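Local coordinates for protein HhaI Restriction Endonuclease (Haemophilus parahaemolyticus, PDB 6UKG) that probably cuts double-stranded DNA at GCGC sites, acting as a type II restriction endonuclease of the PD-(D/E)XK nuclease superfamily, at residues Thr32-Phe37 against Ile45-Pro50; Lys104-Pro109 against Val150-Arg155; Arg162-Lys167 against Val219-Asn224. All coordinates share one frame; numbering follows the deposited sequence.

Contact 1: residues Thr32-Phe37 against Ile45-Pro50; sequences TSDILF and IEAKMP. With nucleotides of chain B.
The carboxylate of Asp34 overlaps that of Glu46, the two side chains crossing at about a right angle with their carboxylate planes 42° apart and Asp34 CG 3.2 Å from Glu46 OE1. Asp34, just before one strand of a beta hairpin, and Glu46-Ala47-Lys48 on the other arm are consistent with the PD-(D/E)XK nuclease motif, whose acidic pair typically binds a divalent metal ion. The hairpin register is set by Ile35 and Ile45, an antiparallel hydrogen-bonded pair in which Ile45 N gives a 2.8 Å bond to Ile35 O; the return bond, Ile35 N to Ile45 O, is weak. Backbone amides probably ease the closeness of the two acids. Asp34 N reaches Glu46 OE1 at 3.0 Å, and Ala47 N donates to Asp34 OD1 at 2.9 Å, meeting the lone pair that faces away from OD2. Glu46 CB points away from 32-37, but a bend at chi2 (-67°) brings the carboxylate back toward Asp34. A water held by Ser33 OG adds a weak bond to Glu46 OE1. Both acids then converge on one phosphate oxygen of DC9 of chain B: Asp34 OD2 lies 2.6 Å and Glu46 OE2 2.7 Å from its OP1. The apolar face is separate: Ile35 CB packs on Ile45 CB, and Ile35 CD1 extends to Ala47 CB, while Val11 of helix 3-18 covers Ile35. Lys48 NZ bridges successive phosphates, donating to OP2 of DC9 and, at 2.8 Å, to OP2 of DT10 of chain B, and it is also fixed by Gln53 O. Next along, Met49 N points almost straight (173°) at DT10 OP1, 3.1 Å away.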
# COMPACT_ATOMS: atom_id res chain seq x y z
N THR A 32 5.54 -8.89 0.72
CA THR A 32 6.94 -8.67 0.41
C THR A 32 7.10 -7.27 -0.17
O THR A 32 6.12 -6.55 -0.39
CB THR A 32 7.47 -9.78 -0.50
OG1 THR A 32 8.84 -9.57 -0.80
CG2 THR A 32 6.71 -9.84 -1.78
N SER A 33 8.34 -6.86 -0.37
CA SER A 33 8.65 -5.51 -0.81
C SER A 33 8.95 -5.50 -2.31
O SER A 33 9.07 -6.54 -2.94
CB SER A 33 9.79 -4.95 0.03
OG SER A 33 9.38 -4.93 1.39
N ASP A 34 9.11 -4.29 -2.87
CA ASP A 34 8.95 -4.10 -4.30
C ASP A 34 10.05 -4.75 -5.13
O ASP A 34 9.77 -5.32 -6.18
CB ASP A 34 8.93 -2.61 -4.66
CG ASP A 34 7.80 -1.83 -4.02
OD1 ASP A 34 7.93 -0.67 -3.80
OD2 ASP A 34 6.70 -2.50 -3.70
N ILE A 35 11.31 -4.60 -4.71
CA ILE A 35 12.47 -4.99 -5.51
C ILE A 35 13.43 -5.76 -4.62
O ILE A 35 13.71 -5.33 -3.51
CB ILE A 35 13.16 -3.74 -6.09
CG1 ILE A 35 12.20 -2.93 -6.96
CG2 ILE A 35 14.39 -4.13 -6.90
CD1 ILE A 35 12.73 -1.54 -7.34
N LEU A 36 13.95 -6.87 -5.11
CA LEU A 36 14.92 -7.67 -4.39
C LEU A 36 16.27 -7.61 -5.09
O LEU A 36 16.35 -7.82 -6.31
CB LEU A 36 14.44 -9.12 -4.29
CG LEU A 36 15.38 -10.10 -3.59
CD1 LEU A 36 15.72 -9.66 -2.19
CD2 LEU A 36 14.74 -11.47 -3.56
N PHE A 37 17.31 -7.33 -4.32
CA PHE A 37 18.69 -7.40 -4.78
C PHE A 37 19.26 -8.78 -4.48
O PHE A 37 19.16 -9.26 -3.35
CB PHE A 37 19.52 -6.32 -4.06
CG PHE A 37 21.01 -6.49 -4.23
CD1 PHE A 37 21.61 -6.34 -5.46
CD2 PHE A 37 21.80 -6.80 -3.15
CE1 PHE A 37 22.98 -6.53 -5.59
CE2 PHE A 37 23.15 -6.99 -3.28
CZ PHE A 37 23.74 -6.85 -4.50
N ILE A 45 14.41 -3.23 -1.78
CA ILE A 45 14.35 -1.81 -2.11
C ILE A 45 12.89 -1.48 -2.34
O ILE A 45 12.19 -2.21 -3.05
CB ILE A 45 15.17 -1.52 -3.37
CG1 ILE A 45 16.64 -1.93 -3.19
CG2 ILE A 45 15.05 -0.05 -3.77
CD1 ILE A 45 17.41 -2.04 -4.48
N GLU A 46 12.41 -0.43 -1.71
CA GLU A 46 11.07 0.07 -1.96
C GLU A 46 11.14 1.17 -3.01
O GLU A 46 11.94 2.08 -2.90
CB GLU A 46 10.45 0.63 -0.69
CG GLU A 46 9.76 -0.41 0.18
CD GLU A 46 8.52 -0.97 -0.49
OE1 GLU A 46 8.53 -2.08 -0.93
OE2 GLU A 46 7.46 -0.19 -0.58
N ALA A 47 10.28 1.08 -4.02
CA ALA A 47 10.14 2.11 -5.02
C ALA A 47 8.92 2.92 -4.63
O ALA A 47 7.86 2.35 -4.32
CB ALA A 47 9.99 1.50 -6.41
N LYS A 48 9.07 4.22 -4.56
CA LYS A 48 7.97 5.09 -4.16
C LYS A 48 7.83 6.22 -5.17
O LYS A 48 8.82 6.89 -5.48
CB LYS A 48 8.18 5.72 -2.77
CG LYS A 48 8.05 4.73 -1.64
CD LYS A 48 6.58 4.37 -1.38
CE LYS A 48 6.41 3.04 -0.67
NZ LYS A 48 4.99 2.66 -0.66
N MET A 49 6.61 6.45 -5.64
CA MET A 49 6.34 7.66 -6.39
C MET A 49 6.46 8.90 -5.49
O MET A 49 6.43 8.79 -4.26
CB MET A 49 4.95 7.58 -7.01
CG MET A 49 4.84 6.45 -8.01
SD MET A 49 3.32 6.45 -8.98
CE MET A 49 3.60 7.83 -10.09
N PRO A 50 6.58 10.08 -6.08
CA PRO A 50 6.75 11.28 -5.25
C PRO A 50 5.64 11.51 -4.23
O PRO A 50 5.91 12.07 -3.16
CB PRO A 50 6.81 12.42 -6.28
CG PRO A 50 7.37 11.76 -7.50
CD PRO A 50 6.84 10.34 -7.51
P DC B 9 4.08 -0.78 -1.44
OP1 DC B 9 5.40 -0.95 -2.08
OP2 DC B 9 4.00 -0.09 -0.14
O5' DC B 9 3.09 0.03 -2.42
C5' DC B 9 3.12 -0.24 -3.81
C4' DC B 9 1.95 0.37 -4.51
O4' DC B 9 0.71 -0.20 -4.04
C3' DC B 9 1.74 1.86 -4.29
O3' DC B 9 2.67 2.64 -5.06
C2' DC B 9 0.28 2.02 -4.73
C1' DC B 9 -0.34 0.72 -4.18
N1 DC B 9 -1.01 0.96 -2.87
C2 DC B 9 -2.32 1.39 -2.86
O2 DC B 9 -2.91 1.49 -3.94
N3 DC B 9 -2.91 1.67 -1.69
C4 DC B 9 -2.24 1.56 -0.55
N4 DC B 9 -2.88 1.87 0.57
C5 DC B 9 -0.88 1.13 -0.53
C6 DC B 9 -0.30 0.87 -1.70
P DT B 10 3.35 3.94 -4.39
OP1 DT B 10 4.33 4.43 -5.37
OP2 DT B 10 3.76 3.62 -3.00
O5' DT B 10 2.15 4.99 -4.22
C5' DT B 10 1.79 5.83 -5.29
C4' DT B 10 0.40 5.48 -5.76
O4' DT B 10 -0.54 5.64 -4.67
C3' DT B 10 -0.13 6.34 -6.90
O3' DT B 10 -0.64 5.45 -7.87
C2' DT B 10 -1.18 7.24 -6.26
C1' DT B 10 -1.65 6.43 -5.08
N1 DT B 10 -2.08 7.20 -3.86
C2 DT B 10 -3.34 6.99 -3.34
O2 DT B 10 -4.17 6.26 -3.84
N3 DT B 10 -3.61 7.69 -2.20
C4 DT B 10 -2.78 8.55 -1.52
O4 DT B 10 -3.13 9.12 -0.48
C5 DT B 10 -1.47 8.71 -2.10
C7 DT B 10 -0.49 9.64 -1.45
C6 DT B 10 -1.18 8.03 -3.22
O HOH W 1 6.76 -3.50 1.42

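Contact 2: residues Lys104-Pro109 against Val150-Arg155; sequences KIIPLP and VSCTYR. With nucleotides of chain C.
Lys104 O accepts a 2.9 Å hydrogen bond from Tyr154 N, and Thr153 CA adds a longer CA-H...O contact to the same oxygen at 3.5 Å. The reverse bond, Lys104 N to Tyr154 O, is also 2.9 Å and makes these residues an antiparallel hydrogen-bonded pair; Ile105 and Thr153 form the non-hydrogen-bonded pair beside them. Ile106 N prolongs the pattern with a 2.9 Å bond to Cys152 O. One step further, a water replaces direct pairing, donating to Ile106 O and accepting from Cys152 N, just before Pro107 centres an inverse gamma turn. The short strand 104-105 is thereby attached as an edge strand to the five-stranded antiparallel sheet, whose strand 148-156 also pairs with strand 228-236. On the face carrying Cys152 and Tyr154, Ile106 CD1 lies against Cys152 SG (3.7 Å) and near Tyr154 CB, and Phe113 and Met89 from two helices close over Ile106. Tyr154 OH is bonded to Leu59 O, and Lys104 NZ to the carbonyls of Glu95 and Asn98. Arg155 carries the strand to the DNA. Arg155 CG sits between the backbone N and the carbonyl carbon (chi1 67°), and the chain runs extended from there into the major groove. Its guanidinium reads the Hoogsteen edge of DG6 of chain C with two bonds, Arg155 NH1 to N7 at 3.1 Å (175°) and NH2 to O6 at 2.8 Å, consistent with recognition of a guanine. Gln53 OE1 holds NH2 as well, and C6 of DA5 of chain C lies 3.4 Å above the plane of the Arg155 guanidinium, offset toward its rim.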
# COMPACT_ATOMS: atom_id res chain seq x y z
N LYS A 104 -8.68 11.27 10.18
CA LYS A 104 -8.30 12.22 11.21
C LYS A 104 -6.79 12.25 11.31
O LYS A 104 -6.16 11.26 11.67
CB LYS A 104 -8.95 11.85 12.54
CG LYS A 104 -10.44 11.74 12.40
CD LYS A 104 -11.13 11.76 13.71
CE LYS A 104 -12.62 11.62 13.53
NZ LYS A 104 -13.28 11.27 14.80
N ILE A 105 -6.20 13.41 11.00
CA ILE A 105 -4.76 13.55 11.06
C ILE A 105 -4.27 13.36 12.49
O ILE A 105 -4.98 13.66 13.46
CB ILE A 105 -4.40 14.95 10.53
CG1 ILE A 105 -2.94 15.06 10.11
CG2 ILE A 105 -4.73 16.01 11.55
CD1 ILE A 105 -2.68 14.34 8.76
N ILE A 106 -3.04 12.92 12.62
CA ILE A 106 -2.38 12.78 13.92
C ILE A 106 -1.26 13.80 14.00
O ILE A 106 -0.23 13.67 13.31
CB ILE A 106 -1.87 11.35 14.11
CG1 ILE A 106 -3.04 10.36 13.96
CG2 ILE A 106 -1.19 11.21 15.45
CD1 ILE A 106 -2.67 8.95 13.66
N PRO A 107 -1.39 14.87 14.82
CA PRO A 107 -0.46 15.98 14.83
C PRO A 107 0.73 15.79 15.79
O PRO A 107 1.07 16.69 16.57
CB PRO A 107 -1.34 17.16 15.23
CG PRO A 107 -2.26 16.54 16.23
CD PRO A 107 -2.60 15.18 15.63
N LEU A 108 1.35 14.63 15.75
CA LEU A 108 2.55 14.38 16.53
C LEU A 108 3.77 14.90 15.77
O LEU A 108 3.70 15.16 14.56
CB LEU A 108 2.72 12.89 16.80
CG LEU A 108 1.82 12.30 17.88
CD1 LEU A 108 1.88 10.80 17.89
CD2 LEU A 108 2.19 12.85 19.25
N PRO A 109 4.90 15.04 16.44
CA PRO A 109 6.13 15.43 15.73
C PRO A 109 6.40 14.48 14.58
O PRO A 109 6.28 13.26 14.70
CB PRO A 109 7.21 15.36 16.81
CG PRO A 109 6.46 15.63 18.09
CD PRO A 109 5.15 14.92 17.89
N VAL A 150 6.48 13.64 5.81
CA VAL A 150 5.65 12.53 6.24
C VAL A 150 4.50 13.04 7.07
O VAL A 150 4.69 13.85 7.97
CB VAL A 150 6.47 11.53 7.09
CG1 VAL A 150 5.58 10.36 7.51
CG2 VAL A 150 7.71 11.08 6.34
N SER A 151 3.31 12.53 6.80
CA SER A 151 2.16 12.77 7.66
C SER A 151 1.46 11.45 7.93
O SER A 151 1.76 10.42 7.32
CB SER A 151 1.20 13.76 7.03
OG SER A 151 0.67 13.21 5.85
N CYS A 152 0.55 11.48 8.88
CA CYS A 152 -0.06 10.27 9.39
C CYS A 152 -1.52 10.56 9.71
O CYS A 152 -1.82 11.56 10.36
CB CYS A 152 0.68 9.86 10.65
SG CYS A 152 0.10 8.33 11.36
N THR A 153 -2.41 9.68 9.25
CA THR A 153 -3.83 9.83 9.51
C THR A 153 -4.43 8.50 9.94
O THR A 153 -3.87 7.44 9.67
CB THR A 153 -4.57 10.37 8.29
OG1 THR A 153 -5.80 10.92 8.75
CG2 THR A 153 -4.88 9.26 7.28
N TYR A 154 -5.56 8.58 10.62
CA TYR A 154 -6.36 7.41 10.98
C TYR A 154 -7.64 7.44 10.16
O TYR A 154 -8.43 8.37 10.31
CB TYR A 154 -6.67 7.44 12.48
CG TYR A 154 -7.40 6.25 13.02
CD1 TYR A 154 -6.90 4.97 12.88
CD2 TYR A 154 -8.57 6.41 13.76
CE1 TYR A 154 -7.56 3.89 13.43
CE2 TYR A 154 -9.23 5.34 14.31
CZ TYR A 154 -8.72 4.08 14.17
OH TYR A 154 -9.39 3.02 14.74
N ARG A 155 -7.82 6.46 9.28
CA ARG A 155 -8.98 6.45 8.40
C ARG A 155 -9.46 5.03 8.17
O ARG A 155 -8.68 4.08 8.16
CB ARG A 155 -8.70 7.12 7.05
CG ARG A 155 -7.71 6.40 6.13
CD ARG A 155 -7.50 7.23 4.87
NE ARG A 155 -6.52 6.67 3.95
CZ ARG A 155 -6.75 5.84 2.94
NH1 ARG A 155 -7.97 5.40 2.68
NH2 ARG A 155 -5.74 5.45 2.18
P DA C 5 -15.23 10.32 1.82
OP1 DA C 5 -16.65 10.26 1.38
OP2 DA C 5 -14.90 10.40 3.26
O5' DA C 5 -14.46 9.09 1.19
C5' DA C 5 -14.50 8.92 -0.21
C4' DA C 5 -13.51 7.88 -0.64
O4' DA C 5 -12.17 8.34 -0.45
C3' DA C 5 -13.58 6.56 0.12
O3' DA C 5 -14.44 5.70 -0.60
C2' DA C 5 -12.11 6.09 0.20
C1' DA C 5 -11.33 7.21 -0.48
N9 DA C 5 -10.08 7.61 0.13
C8 DA C 5 -9.92 8.32 1.29
N7 DA C 5 -8.67 8.61 1.56
C5 DA C 5 -7.97 8.07 0.49
C6 DA C 5 -6.60 8.02 0.18
N6 DA C 5 -5.66 8.57 0.95
N1 DA C 5 -6.23 7.41 -0.97
C2 DA C 5 -7.17 6.87 -1.73
N3 DA C 5 -8.49 6.85 -1.54
C4 DA C 5 -8.82 7.47 -0.40
P DG C 6 -14.74 4.21 -0.12
OP1 DG C 6 -16.13 3.94 -0.59
OP2 DG C 6 -14.42 4.02 1.30
O5' DG C 6 -13.74 3.35 -0.99
C5' DG C 6 -13.73 3.42 -2.43
C4' DG C 6 -12.74 2.40 -2.96
O4' DG C 6 -11.38 2.88 -2.75
C3' DG C 6 -12.82 1.05 -2.25
O3' DG C 6 -12.56 -0.02 -3.14
C2' DG C 6 -11.72 1.17 -1.21
C1' DG C 6 -10.66 1.88 -2.05
N9 DG C 6 -9.57 2.47 -1.31
C8 DG C 6 -9.62 3.25 -0.19
N7 DG C 6 -8.44 3.65 0.22
C5 DG C 6 -7.55 3.08 -0.69
C6 DG C 6 -6.13 3.12 -0.76
O6 DG C 6 -5.35 3.69 0.01
N1 DG C 6 -5.65 2.39 -1.83
C2 DG C 6 -6.42 1.71 -2.73
N2 DG C 6 -5.76 1.05 -3.70
N3 DG C 6 -7.73 1.65 -2.68
C4 DG C 6 -8.23 2.37 -1.64
O HOH W 2 0.78 14.01 10.57

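Contact 3: residues Arg162-Lys167 against Val219-Asn224; sequences RHLNSK and VKILSN. With nucleotides of chain B; nucleotides of chain C.
Arg162 and Ile221 form an antiparallel hydrogen-bonded pair, with Arg162 N 2.9 Å from Ile221 O and Ile221 N 2.8 Å from Arg162 O, and His163 and Lys220 pair in the next, non-hydrogen-bonded position, with diverging side chains. A third bond, Leu164 N to Val219 O, is 2.9 Å long. Ile221 serves two neighbours. Its CD1 lies over the centre of one face of the Arg162 guanidinium, 3.7 Å above the plane, and also approaches Leu164 CD1. Against the opposite guanidinium face is the sugar of DG3 of chain B, with C2' 4.0 Å from the plane, so the flat group is sandwiched between an aliphatic tip and a deoxyribose. The chi1 of Arg162 (61°) places CG between the backbone N and the carbonyl carbon, beside Ile221 CB, before the chain extends. Strand 162-163 is the edge of a small four-stranded antiparallel sheet, flanked by helix 169-179. On the helix side Leu164 and Val219 lie side by side, pointing the same way, their CB atoms 3.8 Å apart, and Phe172 touches both. Several polar side chains reach the DNA backbone. Arg162 NH1 donates to OP2 of DG3 of chain B, and so does Asn165 ND2; both bonds are modelled so short that their exact lengths are doubtful. Asn165 OD1 is bonded to Ser168 OG, which helps fix the rotation of the amide. Lys167 NZ, turned back by a bend at chi4 (-60°), reaches OP1 of DG3 of chain B at 2.7 Å. Lys167 N binds OP1 of DT2 of chain B. A bond from Lys220 NZ to OP1 of DG8 of chain C is less certain, since Lys220 has two conformers.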
# COMPACT_ATOMS: atom_id res chain seq x y z
N ARG A 162 -12.27 -9.89 -3.98
CA ARG A 162 -11.99 -11.30 -4.22
C ARG A 162 -12.62 -11.67 -5.56
O ARG A 162 -13.48 -10.96 -6.08
CB ARG A 162 -12.51 -12.20 -3.10
CG ARG A 162 -14.02 -12.14 -2.91
CD ARG A 162 -14.39 -12.77 -1.58
NE ARG A 162 -15.78 -12.55 -1.18
CZ ARG A 162 -16.72 -13.48 -1.20
NH1 ARG A 162 -16.46 -14.71 -1.63
NH2 ARG A 162 -17.95 -13.18 -0.79
N HIS A 163 -12.20 -12.80 -6.11
CA HIS A 163 -12.79 -13.25 -7.36
C HIS A 163 -14.19 -13.79 -7.15
O HIS A 163 -14.49 -14.42 -6.13
CB HIS A 163 -11.95 -14.37 -7.96
CG HIS A 163 -10.58 -13.96 -8.38
ND1 HIS A 163 -9.79 -14.75 -9.18
CD2 HIS A 163 -9.85 -12.85 -8.12
CE1 HIS A 163 -8.63 -14.15 -9.39
NE2 HIS A 163 -8.65 -12.99 -8.76
N LEU A 164 -15.06 -13.55 -8.12
CA LEU A 164 -16.33 -14.26 -8.15
C LEU A 164 -16.07 -15.76 -8.06
O LEU A 164 -15.14 -16.28 -8.68
CB LEU A 164 -17.07 -13.94 -9.45
CG LEU A 164 -18.44 -14.58 -9.64
CD1 LEU A 164 -19.48 -13.96 -8.71
CD2 LEU A 164 -18.87 -14.51 -11.09
N ASN A 165 -16.88 -16.45 -7.27
CA ASN A 165 -16.78 -17.89 -7.06
C ASN A 165 -18.11 -18.58 -7.39
O ASN A 165 -19.14 -17.93 -7.60
CB ASN A 165 -16.33 -18.21 -5.62
CG ASN A 165 -17.24 -17.60 -4.57
OD1 ASN A 165 -18.38 -17.28 -4.82
ND2 ASN A 165 -16.72 -17.47 -3.36
N SER A 166 -18.07 -19.91 -7.43
CA SER A 166 -19.26 -20.67 -7.82
C SER A 166 -20.43 -20.41 -6.88
O SER A 166 -21.58 -20.29 -7.32
CB SER A 166 -18.96 -22.16 -7.87
OG SER A 166 -18.01 -22.46 -8.88
N LYS A 167 -20.16 -20.32 -5.57
CA LYS A 167 -21.23 -20.12 -4.61
C LYS A 167 -21.99 -18.83 -4.85
O LYS A 167 -23.20 -18.76 -4.62
CB LYS A 167 -20.65 -20.14 -3.19
CG LYS A 167 -21.70 -20.15 -2.10
CD LYS A 167 -21.07 -20.01 -0.73
CE LYS A 167 -22.07 -19.51 0.29
NZ LYS A 167 -22.63 -18.18 -0.09
N VAL A 219 -14.99 -10.97 -12.95
CA VAL A 219 -15.90 -10.39 -11.97
C VAL A 219 -15.27 -10.48 -10.59
O VAL A 219 -14.70 -11.51 -10.22
CB VAL A 219 -17.26 -11.12 -12.02
CG1 VAL A 219 -18.23 -10.53 -11.02
CG2 VAL A 219 -17.84 -11.08 -13.44
N LYS A 220 -15.38 -9.39 -9.84
CA LYS A 220 -14.87 -9.30 -8.48
C LYS A 220 -16.04 -9.10 -7.52
O LYS A 220 -17.05 -8.49 -7.88
CB LYS A 220 -13.92 -8.10 -8.32
CG LYS A 220 -12.91 -7.92 -9.46
CD LYS A 220 -11.81 -8.96 -9.42
CE LYS A 220 -10.87 -8.82 -10.62
NZ LYS A 220 -10.01 -7.59 -10.63
N ILE A 221 -15.89 -9.61 -6.30
CA ILE A 221 -16.79 -9.31 -5.20
C ILE A 221 -16.02 -8.38 -4.26
O ILE A 221 -14.92 -8.71 -3.81
CB ILE A 221 -17.24 -10.58 -4.44
CG1 ILE A 221 -17.81 -11.63 -5.40
CG2 ILE A 221 -18.21 -10.22 -3.31
CD1 ILE A 221 -18.03 -13.00 -4.73
N LEU A 222 -16.60 -7.23 -3.97
CA LEU A 222 -15.97 -6.25 -3.10
C LEU A 222 -16.21 -6.63 -1.63
O LEU A 222 -17.12 -7.38 -1.30
CB LEU A 222 -16.52 -4.87 -3.42
CG LEU A 222 -16.39 -4.50 -4.90
CD1 LEU A 222 -16.94 -3.10 -5.14
CD2 LEU A 222 -14.97 -4.64 -5.41
N SER A 223 -15.37 -6.10 -0.75
CA SER A 223 -15.41 -6.45 0.66
C SER A 223 -16.58 -5.77 1.35
O SER A 223 -17.12 -4.77 0.88
CB SER A 223 -14.12 -5.99 1.34
OG SER A 223 -14.07 -6.36 2.70
N ASN A 224 -16.93 -6.31 2.52
CA ASN A 224 -17.81 -5.64 3.47
C ASN A 224 -17.08 -5.31 4.78
O ASN A 224 -17.73 -5.11 5.81
CB ASN A 224 -19.06 -6.48 3.72
CG ASN A 224 -19.95 -6.61 2.47
OD1 ASN A 224 -19.98 -5.72 1.62
ND2 ASN A 224 -20.66 -7.72 2.37
P DG B 3 -18.74 -17.01 -0.14
OP1 DG B 3 -20.22 -16.96 -0.12
OP2 DG B 3 -18.02 -16.62 -1.37
O5' DG B 3 -18.18 -16.14 1.08
C5' DG B 3 -18.59 -16.47 2.39
C4' DG B 3 -17.72 -15.79 3.44
O4' DG B 3 -16.35 -16.27 3.33
C3' DG B 3 -17.65 -14.26 3.35
O3' DG B 3 -17.87 -13.73 4.66
C2' DG B 3 -16.24 -13.99 2.80
C1' DG B 3 -15.45 -15.17 3.34
N9 DG B 3 -14.28 -15.57 2.57
C8 DG B 3 -14.21 -15.83 1.22
N7 DG B 3 -13.03 -16.21 0.83
C5 DG B 3 -12.27 -16.23 1.99
C6 DG B 3 -10.91 -16.58 2.19
O6 DG B 3 -10.08 -16.95 1.35
N1 DG B 3 -10.54 -16.45 3.53
C2 DG B 3 -11.38 -16.06 4.55
N2 DG B 3 -10.84 -16.01 5.78
N3 DG B 3 -12.65 -15.74 4.37
C4 DG B 3 -13.03 -15.85 3.07
P DT B 2 -16.26 -21.85 -3.72
OP1 DT B 2 -17.58 -21.74 -4.38
OP2 DT B 2 -15.04 -21.42 -4.44
O5' DT B 2 -16.35 -21.08 -2.32
C5' DT B 2 -17.14 -21.62 -1.27
C4' DT B 2 -17.23 -20.65 -0.10
O4' DT B 2 -16.06 -20.81 0.75
C3' DT B 2 -17.28 -19.18 -0.50
O3' DT B 2 -18.32 -18.51 0.23
C2' DT B 2 -15.88 -18.66 -0.16
C1' DT B 2 -15.48 -19.55 1.01
N1 DT B 2 -14.00 -19.75 1.17
C2 DT B 2 -13.44 -19.60 2.42
O2 DT B 2 -14.09 -19.29 3.41
N3 DT B 2 -12.09 -19.82 2.48
C4 DT B 2 -11.26 -20.18 1.43
O4 DT B 2 -10.06 -20.35 1.59
C5 DT B 2 -11.91 -20.32 0.15
C7 DT B 2 -11.11 -20.71 -1.05
C6 DT B 2 -13.23 -20.11 0.08
P DG C 8 -9.99 -4.92 -8.30
OP1 DG C 8 -10.01 -4.75 -9.77
OP2 DG C 8 -10.92 -5.87 -7.65
O5' DG C 8 -8.50 -5.31 -7.84
C5' DG C 8 -7.36 -4.71 -8.50
C4' DG C 8 -6.08 -5.44 -8.18
O4' DG C 8 -5.67 -5.19 -6.82
C3' DG C 8 -6.14 -6.95 -8.29
O3' DG C 8 -4.85 -7.42 -8.72
C2' DG C 8 -6.49 -7.41 -6.88
C1' DG C 8 -5.74 -6.41 -6.03
N9 DG C 8 -6.38 -6.04 -4.79
C8 DG C 8 -7.72 -5.74 -4.59
N7 DG C 8 -7.98 -5.35 -3.38
C5 DG C 8 -6.75 -5.31 -2.76
C6 DG C 8 -6.41 -4.95 -1.44
O6 DG C 8 -7.14 -4.53 -0.55
N1 DG C 8 -5.05 -5.10 -1.20
C2 DG C 8 -4.14 -5.57 -2.10
N2 DG C 8 -2.87 -5.67 -1.67
N3 DG C 8 -4.43 -5.89 -3.35
C4 DG C 8 -5.75 -5.76 -3.60

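In the fold
Each contact pairs strands of a different antiparallel or mixed sheet, and none touches another. Contact 1 is the buried one, with its centre about 11 Å from the centre of the chain; contacts 2 and 3 lie about 17 and 21 Å out, are partly buried, and each attaches an edge strand. Contacts 1 and 3 stand on opposite sides of the chain's centre, their nearest atoms about 17 Å apart. The chemistry follows location: paired acids meet a phosphate in contact 1, an arginine reads a base edge in contact 2, and cationic and amide groups hold backbone phosphates in contact 3. Strand 148-156 of contact 2 is followed in the chain by strand 162-163 of contact 3.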